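Side-chain contacts in 3,4-dihydroxybenzoate decarboxylase (Enterobacter cloacae, PDB 5NY5), which catalyses the non-oxidative decarboxylation of 3,4-dihydroxybenzoate and, in reverse, the para-carboxylation of catechols, using prenylated FMN as its cofactor: residues I169-V174 / G284-E289; E179-L184 / V275-H280; N61-Y66 / L134-T139. All coordinates share one frame; numbering follows the deposited sequence.

Overall arrangement
Interactions 1 and 2 are neighbours, their centres about 8 Å apart, and both start from the antiparallel sheet of the central domain, where strands 165-174 and 179-182 lie side by side. Interaction 1 is a buried salt bridge from the prenylated-FMN site to strand 285-288. Interaction 2, nested within it along the chain, is light van der Waals packing against the loop that leads toward that strand; the two meet at Ala-286 CB and Glu-277 OE1. Interaction 3, about 18 Å from interaction 1, involves no annotated site and is farthest from the chain centre: its proline-tyrosine CH-pi contact joins two loops, although most of its touching residues are buried.

Interaction 1: I169-V174 / G284-E289; sequences IHRLCV and GHAMPE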
loop_
_atom_site.group_PDB
_atom_site.type_symbol
_atom_site.label_atom_id
_atom_site.label_comp_id
_atom_site.label_asym_id
_atom_site.label_seq_id
_atom_site.Cartn_x
_atom_site.Cartn_y
_atom_site.Cartn_z
ATOM N N ILE A 169 -33.642 25.798 -10.862
ATOM C CA ILE A 169 -34.609 24.789 -10.444
ATOM C C ILE A 169 -34.436 24.545 -8.952
ATOM O O ILE A 169 -33.327 24.253 -8.488
ATOM C CB ILE A 169 -34.443 23.482 -11.238
ATOM C CG1 ILE A 169 -34.628 23.743 -12.734
ATOM C CG2 ILE A 169 -35.436 22.436 -10.754
ATOM C CD1 ILE A 169 -34.665 22.487 -13.578
ATOM N N HIS A 170 -35.530 24.663 -8.207
ATOM C CA HIS A 170 -35.532 24.469 -6.766
ATOM C C HIS A 170 -36.668 23.532 -6.387
ATOM O O HIS A 170 -37.548 23.223 -7.195
ATOM C CB HIS A 170 -35.692 25.800 -6.017
ATOM C CG HIS A 170 -34.715 26.854 -6.431
ATOM N ND1 HIS A 170 -33.708 27.300 -5.604
ATOM C CD2 HIS A 170 -34.593 27.555 -7.582
ATOM C CE1 HIS A 170 -33.007 28.229 -6.229
ATOM N NE2 HIS A 170 -33.525 28.403 -7.431
ATOM N N ARG A 171 -36.642 23.080 -5.138
ATOM C CA ARG A 171 -37.746 22.342 -4.547
ATOM C C ARG A 171 -38.318 23.156 -3.396
ATOM O O ARG A 171 -37.577 23.833 -2.676
ATOM C CB ARG A 171 -37.309 20.956 -4.060
ATOM C CG ARG A 171 -36.330 20.966 -2.901
ATOM C CD ARG A 171 -35.900 19.554 -2.544
ATOM N NE ARG A 171 -34.996 19.529 -1.399
ATOM C CZ ARG A 171 -34.343 18.448 -0.989
ATOM N NH1 ARG A 171 -34.490 17.300 -1.635
ATOM N NH2 ARG A 171 -33.541 18.515 0.063
ATOM N N LEU A 172 -39.637 23.102 -3.236
ATOM C CA LEU A 172 -40.335 23.922 -2.256
ATOM C C LEU A 172 -41.280 23.054 -1.443
ATOM O O LEU A 172 -42.019 22.239 -2.005
ATOM C CB LEU A 172 -41.114 25.054 -2.934
ATOM C CG LEU A 172 -40.288 26.116 -3.663
ATOM C CD1 LEU A 172 -39.998 25.713 -5.101
ATOM C CD2 LEU A 172 -40.987 27.461 -3.607
ATOM N N CYS A 173 -41.261 23.237 -0.127
ATOM C CA CYS A 173 -42.127 22.502 0.782
ATOM C C CYS A 173 -43.265 23.406 1.238
ATOM O O CYS A 173 -43.034 24.556 1.623
ATOM C CB CYS A 173 -41.337 21.990 1.987
ATOM S SG CYS A 173 -42.304 21.036 3.174
ATOM N N VAL A 174 -44.488 22.884 1.190
ATOM C CA VAL A 174 -45.655 23.658 1.594
ATOM C C VAL A 174 -45.682 23.758 3.112
ATOM O O VAL A 174 -45.667 22.742 3.816
ATOM C CB VAL A 174 -46.944 23.027 1.055
ATOM C CG1 VAL A 174 -48.157 23.782 1.563
ATOM C CG2 VAL A 174 -46.924 22.999 -0.463
ATOM N N GLY A 284 -37.846 14.828 11.141
ATOM C CA GLY A 284 -36.410 14.980 11.059
ATOM C C GLY A 284 -35.836 14.913 9.664
ATOM O O GLY A 284 -34.645 15.192 9.491
ATOM N N HIS A 285 -36.636 14.562 8.663
ATOM C CA HIS A 285 -36.174 14.426 7.294
ATOM C C HIS A 285 -36.854 15.454 6.404
ATOM O O HIS A 285 -37.887 16.030 6.754
ATOM C CB HIS A 285 -36.444 13.018 6.754
ATOM C CG HIS A 285 -35.784 11.934 7.543
ATOM N ND1 HIS A 285 -36.495 11.010 8.277
ATOM C CD2 HIS A 285 -34.477 11.630 7.720
ATOM C CE1 HIS A 285 -35.655 10.180 8.867
ATOM N NE2 HIS A 285 -34.424 10.536 8.547
ATOM N N ALA A 286 -36.254 15.678 5.238
ATOM C CA ALA A 286 -36.824 16.577 4.247
ATOM C C ALA A 286 -37.458 15.780 3.117
ATOM O O ALA A 286 -38.684 15.744 2.979
ATOM C CB ALA A 286 -35.752 17.519 3.696
HETATM N N MSE A 287 -36.623 15.121 2.325
HETATM C CA MSE A 287 -37.071 14.454 1.116
HETATM C C MSE A 287 -36.064 13.395 0.689
HETATM O O MSE A 287 -34.892 13.480 1.046
HETATM C CB MSE A 287 -37.249 15.476 -0.003
HETATM C CG MSE A 287 -38.530 15.355 -0.790
HETATM SE SE MSE A 287 -38.372 16.330 -2.459
HETATM C CE MSE A 287 -37.687 14.902 -3.591
ATOM N N PRO A 288 -36.512 12.397 -0.069
ATOM C CA PRO A 288 -35.554 11.499 -0.722
ATOM C C PRO A 288 -34.627 12.287 -1.637
ATOM O O PRO A 288 -35.071 13.092 -2.458
ATOM C CB PRO A 288 -36.449 10.539 -1.511
ATOM C CG PRO A 288 -37.745 10.562 -0.792
ATOM C CD PRO A 288 -37.903 11.950 -0.254
ATOM N N GLU A 289 -33.329 12.055 -1.483
ATOM C CA GLU A 289 -32.321 12.729 -2.283
ATOM C C GLU A 289 -31.886 11.843 -3.444
ATOM O O GLU A 289 -32.213 10.657 -3.514
ATOM C CB GLU A 289 -31.118 13.113 -1.418
ATOM C CG GLU A 289 -31.461 13.980 -0.217
ATOM C CD GLU A 289 -31.921 15.373 -0.603
ATOM O OE1 GLU A 289 -32.522 16.055 0.251
ATOM O OE2 GLU A 289 -31.680 15.788 -1.755
#
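Arg-171 and Glu-289 form a buried salt bridge between the split-barrel sheet of the UbiD central domain and strand 285-288, at the prenylated-FMN site. Strand 169-174 and strand 285-288 are 9.4 Å apart at their axes, too far for backbone pairing, so the arginine spans the gap. With CG set between the backbone N and the carbonyl carbon (chi1 66°), its chain then runs straight from CG to NE. It lies alongside Met-287, modelled as selenomethionine, the two chains heading in opposite senses, with Arg-171 CD 4.1 Å from Met-287 SE and Arg-171 NH1 3.7 Å from Met-287 CB. Glu-289 folds at chi2 and crosses the arginine at about a right angle. Arg-171 and the neighbouring Ile-169 and His-170 bind prenylated FMN, which is absent from this apo model, and the pairing is consistent with the arginine-glutamate network of UbiD-family active sites. Pro-288, on the far side, packs on Ala-476 of a second subunit. The grip is end-on but falls on one oxygen: Arg-171 NH2 meets the syn lone pair of Glu-289 OE1 at 2.7 Å, while Arg-171 NH1 reaches the same OE1 at 3.0 Å from above the carboxylate plane.

Interaction 2: E179-L184 / V275-H280; sequences ELSMFL and VREDQH
Ser-181 presses its CB against a methyl group of Val-275, with Ser-181 CB 3.8 Å from Val-275 CG1. That methyl sits between the backbone N and the carbonyl carbon of its own residue (chi1 75°), on the side where the serine lies. The hydroxyl is turned along a second route: Ser-181 OG comes to 4.2 Å from Glu-277 CG, beside the aliphatic part of the glutamate. The contact is thus van der Waals throughout, and its polar ends are engaged elsewhere. Gln-175 NE2 bonds both Ser-181 OG and the backbone O of Glu-277, tying the two segments together through a third residue. Beyond CG the Glu-277 chain is extended, taking its carboxylate to the backbone N of Asn-298 and to within about 4 Å of the side chain of Arg-171, a residue that binds prenylated FMN.

Residues 276-279 make a type I beta turn, closed by a weak bond of 3.2 Å from Gln-279 N to Arg-276 O. Within the turn Arg-276 NH1 pairs with Asp-278 OD1 at 2.7 Å, a salt bridge whose hydrogen bond is weak, bent to 122°, while Gln-279 CA lies over the centre of one guanidinium face.

Strand 179-182 runs between strands 165-174 and 303-311 in the antiparallel split-barrel sheet of the UbiD central domain. Ser-181 faces the loop 275-280 from this strand, whereas Leu-180 and Met-182 start away from the loop, and both touch Leu-172 of strand 165-174; Met-182 also touches Ile-190 of helix 189-199.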
loop_
_atom_site.group_PDB
_atom_site.type_symbol
_atom_site.label_atom_id
_atom_site.label_comp_id
_atom_site.label_asym_id
_atom_site.label_seq_id
_atom_site.Cartn_x
_atom_site.Cartn_y
_atom_site.Cartn_z
ATOM N N GLU A 179 -47.505 30.249 2.527
ATOM C CA GLU A 179 -46.072 30.236 2.776
ATOM C C GLU A 179 -45.451 28.943 2.270
ATOM O O GLU A 179 -46.038 27.865 2.400
ATOM C CB GLU A 179 -45.769 30.403 4.270
ATOM C CG GLU A 179 -46.259 31.715 4.856
ATOM C CD GLU A 179 -45.980 31.825 6.339
ATOM O OE1 GLU A 179 -45.279 30.942 6.877
ATOM O OE2 GLU A 179 -46.462 32.791 6.967
ATOM N N LEU A 180 -44.256 29.063 1.698
ATOM C CA LEU A 180 -43.466 27.928 1.250
ATOM C C LEU A 180 -42.038 28.085 1.748
ATOM O O LEU A 180 -41.531 29.202 1.882
ATOM C CB LEU A 180 -43.453 27.809 -0.278
ATOM C CG LEU A 180 -44.777 27.657 -1.022
ATOM C CD1 LEU A 180 -44.620 28.165 -2.442
ATOM C CD2 LEU A 180 -45.217 26.207 -1.030
ATOM N N SER A 181 -41.389 26.957 2.017
ATOM C CA SER A 181 -39.976 26.939 2.366
ATOM C C SER A 181 -39.170 26.526 1.143
ATOM O O SER A 181 -39.488 25.525 0.495
ATOM C CB SER A 181 -39.706 25.987 3.532
ATOM O OG SER A 181 -40.037 24.654 3.191
HETATM N N MSE A 182 -38.141 27.302 0.827
HETATM C CA MSE A 182 -37.337 27.051 -0.362
HETATM C C MSE A 182 -35.848 27.214 -0.082
HETATM O O MSE A 182 -35.406 28.261 0.384
HETATM C CB MSE A 182 -37.766 27.986 -1.495
HETATM C CG MSE A 182 -36.772 28.090 -2.641
HETATM SE SE MSE A 182 -37.543 28.901 -4.242
HETATM C CE MSE A 182 -35.941 29.758 -4.943
ATOM N N PHE A 183 -35.081 26.165 -0.369
ATOM C CA PHE A 183 -33.639 26.201 -0.186
ATOM C C PHE A 183 -32.961 26.851 -1.386
ATOM O O PHE A 183 -33.407 26.720 -2.528
ATOM C CB PHE A 183 -33.091 24.788 0.020
ATOM C CG PHE A 183 -31.590 24.714 0.032
ATOM C CD1 PHE A 183 -30.877 25.060 1.166
ATOM C CD2 PHE A 183 -30.894 24.295 -1.089
ATOM C CE1 PHE A 183 -29.497 24.993 1.180
ATOM C CE2 PHE A 183 -29.515 24.227 -1.080
ATOM C CZ PHE A 183 -28.816 24.576 0.055
ATOM N N LEU A 184 -31.871 27.559 -1.113
ATOM C CA LEU A 184 -31.078 28.200 -2.151
ATOM C C LEU A 184 -29.615 27.839 -1.946
ATOM O O LEU A 184 -29.109 27.902 -0.822
ATOM C CB LEU A 184 -31.258 29.724 -2.138
ATOM C CG LEU A 184 -32.613 30.295 -2.579
ATOM C CD1 LEU A 184 -33.633 30.277 -1.448
ATOM C CD2 LEU A 184 -32.451 31.702 -3.138
ATOM N N VAL A 275 -37.427 29.334 8.811
ATOM C CA VAL A 275 -38.255 28.209 9.215
ATOM C C VAL A 275 -37.438 26.935 9.057
ATOM O O VAL A 275 -36.503 26.872 8.254
ATOM C CB VAL A 275 -39.564 28.140 8.393
ATOM C CG1 VAL A 275 -39.295 27.619 6.987
ATOM C CG2 VAL A 275 -40.598 27.288 9.101
ATOM N N ARG A 276 -37.775 25.925 9.853
ATOM C CA ARG A 276 -37.211 24.597 9.674
ATOM C C ARG A 276 -38.168 23.765 8.833
ATOM O O ARG A 276 -39.390 23.897 8.951
ATOM C CB ARG A 276 -36.927 23.913 11.014
ATOM C CG ARG A 276 -38.136 23.568 11.857
ATOM C CD ARG A 276 -37.685 22.927 13.162
ATOM N NE ARG A 276 -38.806 22.530 14.006
ATOM C CZ ARG A 276 -39.368 21.327 13.978
ATOM N NH1 ARG A 276 -38.914 20.401 13.146
ATOM N NH2 ARG A 276 -40.385 21.052 14.782
ATOM N N GLU A 277 -37.596 22.915 7.980
ATOM C CA GLU A 277 -38.364 22.289 6.908
ATOM C C GLU A 277 -39.500 21.431 7.452
ATOM O O GLU A 277 -40.619 21.466 6.927
ATOM C CB GLU A 277 -37.428 21.462 6.029
ATOM C CG GLU A 277 -37.808 21.413 4.563
ATOM C CD GLU A 277 -36.640 21.020 3.681
ATOM O OE1 GLU A 277 -35.542 20.785 4.225
ATOM O OE2 GLU A 277 -36.815 20.950 2.448
ATOM N N ASP A 278 -39.238 20.664 8.510
ATOM C CA ASP A 278 -40.207 19.721 9.056
ATOM C C ASP A 278 -40.966 20.288 10.251
ATOM O O ASP A 278 -41.304 19.542 11.176
ATOM C CB ASP A 278 -39.508 18.420 9.444
ATOM C CG ASP A 278 -38.485 18.618 10.546
ATOM O OD1 ASP A 278 -37.941 19.736 10.664
ATOM O OD2 ASP A 278 -38.228 17.655 11.298
ATOM N N GLN A 279 -41.254 21.592 10.243
ATOM C CA GLN A 279 -41.871 22.213 11.412
ATOM C C GLN A 279 -43.242 21.620 11.721
ATOM O O GLN A 279 -43.622 21.521 12.893
ATOM C CB GLN A 279 -41.982 23.723 11.212
ATOM C CG GLN A 279 -42.820 24.139 10.019
ATOM C CD GLN A 279 -43.283 25.576 10.111
ATOM O OE1 GLN A 279 -43.198 26.200 11.167
ATOM N NE2 GLN A 279 -43.770 26.115 8.999
ATOM N N HIS A 280 -43.991 21.215 10.697
ATOM C CA HIS A 280 -45.331 20.681 10.900
ATOM C C HIS A 280 -45.368 19.162 10.993
ATOM O O HIS A 280 -46.393 18.610 11.406
ATOM C CB HIS A 280 -46.263 21.141 9.773
ATOM C CG HIS A 280 -46.486 22.622 9.735
ATOM N ND1 HIS A 280 -47.244 23.285 10.675
ATOM C CD2 HIS A 280 -46.056 23.565 8.865
ATOM C CE1 HIS A 280 -47.268 24.574 10.388
ATOM N NE2 HIS A 280 -46.554 24.771 9.295
#

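Interaction 3: N61-Y66 / L134-T139; sequences NSVKGY and LLPAPT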
loop_
_atom_site.group_PDB
_atom_site.type_symbol
_atom_site.label_atom_id
_atom_site.label_comp_id
_atom_site.label_asym_id
_atom_site.label_seq_id
_atom_site.Cartn_x
_atom_site.Cartn_y
_atom_site.Cartn_z
ATOM N N ASN A 61 -55.133 11.429 -13.443
ATOM C CA ASN A 61 -56.269 12.313 -13.679
ATOM C C ASN A 61 -57.231 12.376 -12.501
ATOM O O ASN A 61 -58.014 13.328 -12.412
ATOM C CB ASN A 61 -57.031 11.869 -14.930
ATOM C CG ASN A 61 -56.302 12.215 -16.211
ATOM O OD1 ASN A 61 -55.652 13.255 -16.307
ATOM N ND2 ASN A 61 -56.410 11.345 -17.208
ATOM N N SER A 62 -57.199 11.393 -11.607
ATOM C CA SER A 62 -58.105 11.332 -10.465
ATOM C C SER A 62 -57.285 11.444 -9.188
ATOM O O SER A 62 -56.621 10.484 -8.783
ATOM C CB SER A 62 -58.921 10.042 -10.485
ATOM O OG SER A 62 -59.735 9.939 -9.333
ATOM N N VAL A 63 -57.335 12.611 -8.555
ATOM C CA VAL A 63 -56.602 12.887 -7.326
ATOM C C VAL A 63 -57.608 12.937 -6.188
ATOM O O VAL A 63 -58.567 13.718 -6.233
ATOM C CB VAL A 63 -55.811 14.200 -7.424
ATOM C CG1 VAL A 63 -54.985 14.417 -6.171
ATOM C CG2 VAL A 63 -54.930 14.196 -8.661
ATOM N N LYS A 64 -57.398 12.102 -5.172
ATOM C CA LYS A 64 -58.317 12.052 -4.044
ATOM C C LYS A 64 -58.378 13.405 -3.350
ATOM O O LYS A 64 -57.347 13.984 -2.998
ATOM C CB LYS A 64 -57.887 10.973 -3.051
ATOM C CG LYS A 64 -57.933 9.555 -3.592
ATOM C CD LYS A 64 -57.466 8.564 -2.536
ATOM C CE LYS A 64 -57.392 7.148 -3.081
ATOM N NZ LYS A 64 -56.875 6.196 -2.058
ATOM N N GLY A 65 -59.595 13.907 -3.156
ATOM C CA GLY A 65 -59.798 15.207 -2.559
ATOM C C GLY A 65 -59.493 16.384 -3.455
ATOM O O GLY A 65 -59.614 17.528 -3.004
ATOM N N TYR A 66 -59.101 16.147 -4.706
ATOM C CA TYR A 66 -58.769 17.217 -5.648
ATOM C C TYR A 66 -59.396 16.928 -7.005
ATOM O O TYR A 66 -58.695 16.639 -7.983
ATOM C CB TYR A 66 -57.253 17.374 -5.777
ATOM C CG TYR A 66 -56.579 17.951 -4.558
ATOM C CD1 TYR A 66 -56.178 17.135 -3.510
ATOM C CD2 TYR A 66 -56.332 19.313 -4.461
ATOM C CE1 TYR A 66 -55.556 17.658 -2.397
ATOM C CE2 TYR A 66 -55.710 19.846 -3.352
ATOM C CZ TYR A 66 -55.324 19.014 -2.323
ATOM O OH TYR A 66 -54.703 19.539 -1.216
ATOM N N LEU A 134 -55.678 24.607 -3.345
ATOM C CA LEU A 134 -55.452 24.981 -4.733
ATOM C C LEU A 134 -54.632 23.948 -5.495
ATOM O O LEU A 134 -54.982 23.593 -6.625
ATOM C CB LEU A 134 -54.762 26.345 -4.787
ATOM C CG LEU A 134 -54.951 27.192 -6.042
ATOM C CD1 LEU A 134 -56.412 27.220 -6.441
ATOM C CD2 LEU A 134 -54.451 28.600 -5.790
ATOM N N LEU A 135 -53.548 23.452 -4.900
ATOM C CA LEU A 135 -52.629 22.564 -5.590
ATOM C C LEU A 135 -52.410 21.297 -4.761
ATOM O O LEU A 135 -52.088 21.389 -3.567
ATOM C CB LEU A 135 -51.295 23.267 -5.851
ATOM C CG LEU A 135 -51.404 24.538 -6.693
ATOM C CD1 LEU A 135 -50.062 25.232 -6.804
ATOM C CD2 LEU A 135 -51.950 24.204 -8.066
ATOM N N PRO A 136 -52.571 20.179 -5.319
ATOM C CA PRO A 136 -52.291 18.923 -4.594
ATOM C C PRO A 136 -50.817 18.529 -4.672
ATOM O O PRO A 136 -50.399 17.635 -5.407
ATOM C CB PRO A 136 -53.191 17.918 -5.314
ATOM C CG PRO A 136 -53.238 18.422 -6.717
ATOM C CD PRO A 136 -53.170 19.929 -6.641
ATOM N N ALA A 137 -49.999 19.221 -3.895
ATOM C CA ALA A 137 -48.576 18.915 -3.850
ATOM C C ALA A 137 -48.370 17.544 -3.220
ATOM O O ALA A 137 -48.840 17.312 -2.098
ATOM C CB ALA A 137 -47.824 19.983 -3.065
ATOM N N PRO A 138 -47.692 16.620 -3.887
ATOM C CA PRO A 138 -47.556 15.268 -3.346
ATOM C C PRO A 138 -46.415 15.165 -2.345
ATOM O O PRO A 138 -45.513 16.001 -2.288
ATOM C CB PRO A 138 -47.269 14.413 -4.588
ATOM C CG PRO A 138 -47.096 15.392 -5.745
ATOM C CD PRO A 138 -46.990 16.762 -5.169
ATOM N N THR A 139 -46.487 14.114 -1.537
ATOM C CA THR A 139 -45.400 13.712 -0.657
ATOM C C THR A 139 -44.831 12.404 -1.181
ATOM O O THR A 139 -45.584 11.471 -1.474
ATOM C CB THR A 139 -45.883 13.539 0.784
ATOM O OG1 THR A 139 -46.753 12.404 0.865
ATOM C CG2 THR A 139 -46.638 14.775 1.243
#
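Pro-136 lies flat against Tyr-66 in a CH-pi contact, the main interaction between loops 61-66 and 134-139. Pro-136 CB stands over the middle of one ring face, 3.4 Å from the Tyr-66 ring centroid and only 8° off the ring normal. It is therefore almost equally near the whole aromatic circle, Pro-136 CB being 3.5 Å from Tyr-66 CG and Pro-136 CB 3.8 Å from Tyr-66 CZ. Pro-136 CG and CD extend over the CD2 side of the ring, Pro-136 CD being 3.9 Å from Tyr-66 CD2. Tyr-66 CG, anti to the carbonyl carbon (chi1 -70°), carries the ring over to the proline.

Apolar packing completes the contact. Val-63 CG1 reaches Pro-136 CB at 4.0 Å, so one proline carbon meets both the tyrosine face and a valine methyl. Pro-136 further rests on Ile-71 of strand 70-73 and Leu-317 of strand 316-319.

The hydrogen bonds shape each loop separately. On one side Tyr-66 N donates to Val-63 O at 2.9 Å, closing a type II turn that brings Val-63 and Tyr-66 to the same proline; Gly-65 holds its positive-phi corner. On the other, a weak bond from Ala-137 N to Leu-135 O folds an inverse gamma turn centred on Pro-136. Tyr-66 OH bonds the backbone O of Arg-132, in the short helix 131-134 leading into that loop, which fixes the far end of the ring.

The arrangement is a proline-tyrosine CH-pi contact joining two parts of a UbiD-family chain: the type II turn belongs to the connection between antiparallel strands 57-60 and 70-73 of the N-terminal region, and the gamma turn to the loop that leads into strand 148-157 of the central split-barrel sheet.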